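Local coordinates for protein p-nitrophenyl phosphatase (Pho2) (Archaeoglobus fulgidus, PDB 3QGM) that probably acts as a metal-dependent phosphatase of the haloacid dehalogenase (HAD) superfamily and binds a calcium ion, at residues K34-E38 with L39-I43. Residues are numbered along the deposited sequence; the frame is centred on the assembly and turned at random. Where two conformers were deposited one is given.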
ATOM      1  N   LYS A  34     -20.945  28.559 -18.702  1.00 39.87           N
ATOM      2  CA  LYS A  34     -21.418  29.897 -18.957  1.00 41.33           C
ATOM      3  C   LYS A  34     -22.888  29.903 -19.345  1.00 41.84           C
ATOM      4  O   LYS A  34     -23.658  30.706 -18.813  1.00 41.94           O
ATOM      5  CB  LYS A  34     -20.550  30.575 -20.019  1.00 42.36           C
ATOM      6  CG  LYS A  34     -19.110  30.842 -19.555  1.00 44.03           C
ATOM      7  CD  LYS A  34     -18.406  31.751 -20.575  1.00 48.81           C
ATOM      8  CE  LYS A  34     -16.919  31.877 -20.324  1.00 50.45           C
ATOM      9  NZ  LYS A  34     -16.221  32.569 -21.459  1.00 52.08           N
ATOM     10  N   LYS A  35     -23.303  29.003 -20.242  1.00 41.77           N
ATOM     11  CA  LYS A  35     -24.718  28.916 -20.609  1.00 43.04           C
ATOM     12  C   LYS A  35     -25.604  28.543 -19.421  1.00 43.44           C
ATOM     13  O   LYS A  35     -26.745  29.037 -19.328  1.00 43.20           O
ATOM     14  CB  LYS A  35     -24.975  27.951 -21.786  1.00 43.64           C
ATOM     15  CG  LYS A  35     -24.591  28.509 -23.179  1.00 47.58           C
ATOM     16  CD  LYS A  35     -23.101  28.315 -23.539  1.00 50.12           C
ATOM     17  CE  LYS A  35     -22.797  28.458 -25.057  1.00 53.28           C
ATOM     18  NZ  LYS A  35     -21.320  28.731 -25.318  1.00 55.18           N
ATOM     19  N   LEU A  36     -25.085  27.700 -18.518  1.00 43.09           N
ATOM     20  CA  LEU A  36     -25.813  27.335 -17.290  1.00 43.80           C
ATOM     21  C   LEU A  36     -26.061  28.505 -16.315  1.00 44.39           C
ATOM     22  O   LEU A  36     -27.136  28.590 -15.739  1.00 44.45           O
ATOM     23  CB  LEU A  36     -25.105  26.198 -16.528  1.00 43.61           C
ATOM     24  CG  LEU A  36     -25.390  24.756 -16.976  1.00 44.01           C
ATOM     25  CD1 LEU A  36     -24.588  23.769 -16.116  1.00 44.08           C
ATOM     26  CD2 LEU A  36     -26.881  24.436 -16.921  1.00 44.55           C
ATOM     27  N   LYS A  37     -25.040  29.343 -16.094  1.00 44.61           N
ATOM     28  CA  LYS A  37     -25.138  30.526 -15.238  0.50 44.71           C
ATOM     29  C   LYS A  37     -26.176  31.477 -15.827  1.00 46.59           C
ATOM     30  O   LYS A  37     -27.055  32.016 -15.121  1.00 47.28           O
ATOM     31  CB  LYS A  37     -23.784  31.246 -15.153  0.50 43.63           C
ATOM     32  CG  LYS A  37     -22.659  30.444 -14.503  0.50 40.07           C
ATOM     33  CD  LYS A  37     -21.330  31.230 -14.452  0.50 34.71           C
ATOM     34  CE  LYS A  37     -20.656  31.324 -15.823  0.50 29.39           C
ATOM     35  NZ  LYS A  37     -19.409  32.052 -15.836  0.50 20.49           N
ATOM     36  N   GLU A  38     -26.056  31.670 -17.142  1.00 48.32           N
ATOM     37  CA  GLU A  38     -26.965  32.496 -17.960  1.00 49.65           C
ATOM     38  C   GLU A  38     -28.425  32.056 -17.855  1.00 50.40           C
ATOM     39  O   GLU A  38     -29.336  32.889 -17.896  1.00 51.31           O
ATOM     40  CB  GLU A  38     -26.564  32.359 -19.417  1.00 49.86           C
ATOM     41  CG  GLU A  38     -26.311  33.637 -20.159  1.00 53.00           C
ATOM     42  CD  GLU A  38     -26.437  33.441 -21.685  1.00 57.70           C
ATOM     43  OE1 GLU A  38     -25.483  33.806 -22.429  1.00 62.28           O
ATOM     44  OE2 GLU A  38     -27.497  32.908 -22.139  1.00 61.09           O
ATOM     45  N   LEU A  39     -28.656  30.747 -17.783  1.00 50.07           N
ATOM     46  CA  LEU A  39     -30.003  30.219 -17.534  1.00 50.82           C
ATOM     47  C   LEU A  39     -30.349  30.276 -16.046  1.00 50.38           C
ATOM     48  O   LEU A  39     -31.368  29.699 -15.652  1.00 51.49           O
ATOM     49  CB  LEU A  39     -30.126  28.759 -17.985  1.00 51.29           C
ATOM     50  CG  LEU A  39     -30.722  28.376 -19.341  1.00 53.63           C
ATOM     51  CD1 LEU A  39     -30.597  29.471 -20.370  1.00 54.97           C
ATOM     52  CD2 LEU A  39     -30.048  27.065 -19.813  1.00 53.78           C
ATOM     53  N   GLY A  40     -29.496  30.897 -15.217  1.00 48.21           N
ATOM     54  CA  GLY A  40     -29.784  31.043 -13.792  1.00 47.26           C
ATOM     55  C   GLY A  40     -29.687  29.775 -12.948  1.00 46.70           C
ATOM     56  O   GLY A  40     -30.184  29.758 -11.818  1.00 46.78           O
ATOM     57  N   LYS A  41     -29.049  28.715 -13.464  1.00 44.78           N
ATOM     58  CA  LYS A  41     -28.900  27.482 -12.683  1.00 43.22           C
ATOM     59  C   LYS A  41     -27.772  27.706 -11.694  1.00 41.29           C
ATOM     60  O   LYS A  41     -26.798  28.423 -11.995  1.00 40.21           O
ATOM     61  CB  LYS A  41     -28.577  26.266 -13.550  1.00 43.37           C
ATOM     62  CG  LYS A  41     -29.503  25.990 -14.723  1.00 44.38           C
ATOM     63  CD  LYS A  41     -30.980  25.841 -14.351  1.00 45.39           C
ATOM     64  CE  LYS A  41     -31.677  24.923 -15.360  1.00 47.46           C
ATOM     65  NZ  LYS A  41     -33.171  24.720 -15.124  1.00 47.76           N
ATOM     66  N   LYS A  42     -27.928  27.124 -10.510  1.00 39.62           N
ATOM     67  CA  LYS A  42     -26.922  27.202  -9.483  1.00 39.01           C
ATOM     68  C   LYS A  42     -25.954  26.050  -9.743  1.00 37.92           C
ATOM     69  O   LYS A  42     -26.359  24.981 -10.218  1.00 37.30           O
ATOM     70  CB  LYS A  42     -27.535  27.035  -8.094  1.00 39.56           C
ATOM     71  CG  LYS A  42     -28.621  28.049  -7.709  1.00 42.34           C
ATOM     72  CD  LYS A  42     -29.325  27.508  -6.463  1.00 46.54           C
ATOM     73  CE  LYS A  42     -29.877  28.589  -5.510  1.00 49.07           C
ATOM     74  NZ  LYS A  42     -29.111  28.658  -4.236  1.00 49.27           N
ATOM     75  N   ILE A  43     -24.687  26.271  -9.426  1.00 36.22           N
ATOM     76  CA  ILE A  43     -23.643  25.315  -9.731  1.00 35.67           C
ATOM     77  C   ILE A  43     -22.711  25.239  -8.559  1.00 34.34           C
ATOM     78  O   ILE A  43     -22.452  26.233  -7.898  1.00 35.19           O
ATOM     79  CB  ILE A  43     -22.846  25.744 -11.006  1.00 35.65           C
ATOM     80  CG1 ILE A  43     -23.760  25.769 -12.226  1.00 37.41           C
ATOM     81  CG2 ILE A  43     -21.681  24.791 -11.277  1.00 36.93           C
ATOM     82  CD1 ILE A  43     -23.016  25.987 -13.508  1.00 40.46           C
TER
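Leu36 and Lys41 are joined where the chain leaves helix 27-38, and the backbone bonds identify how the helix stops. Lys41 N donates to Leu36 O at 3.0 Å, while Gly40 N reaches Lys37 O at 2.7 Å from well above that carbonyl's plane. One residue earlier, Leu39 N to Lys35 O (3.0 Å) still follows the helical i to i+4 pattern. Gly40 has a phi of 72°, the positive value expected at the C-prime residue that ends a helix in this way.

Apolar contacts add to these bonds. Ile43 points toward the helix; its CG1 stands beside its own backbone N (chi1 -63°), and CD1 at the end of that branch lies 3.7 Å from Leu36 CB and 3.8 Å from Leu36 CD1, the two side chains crossing at about a right angle. The other methyl of Leu36, CD2, meets the aliphatic part of Lys41 at CG, 3.8 Å away. The Lys41 chain bends at chi2 (-56°) and its end leads away from the helix, where NZ forms a salt bridge with Asp7.

Leu36 also touches Tyr11 and Ile13 of strand 10-14, and Met262 and Val263 of helix 259-264. The bond pair and positive phi define a Schellman motif with Gly40 as C-prime, here linking helix 27-38 to strand 42-47 in the parallel sheet of the Rossmann-like HAD core.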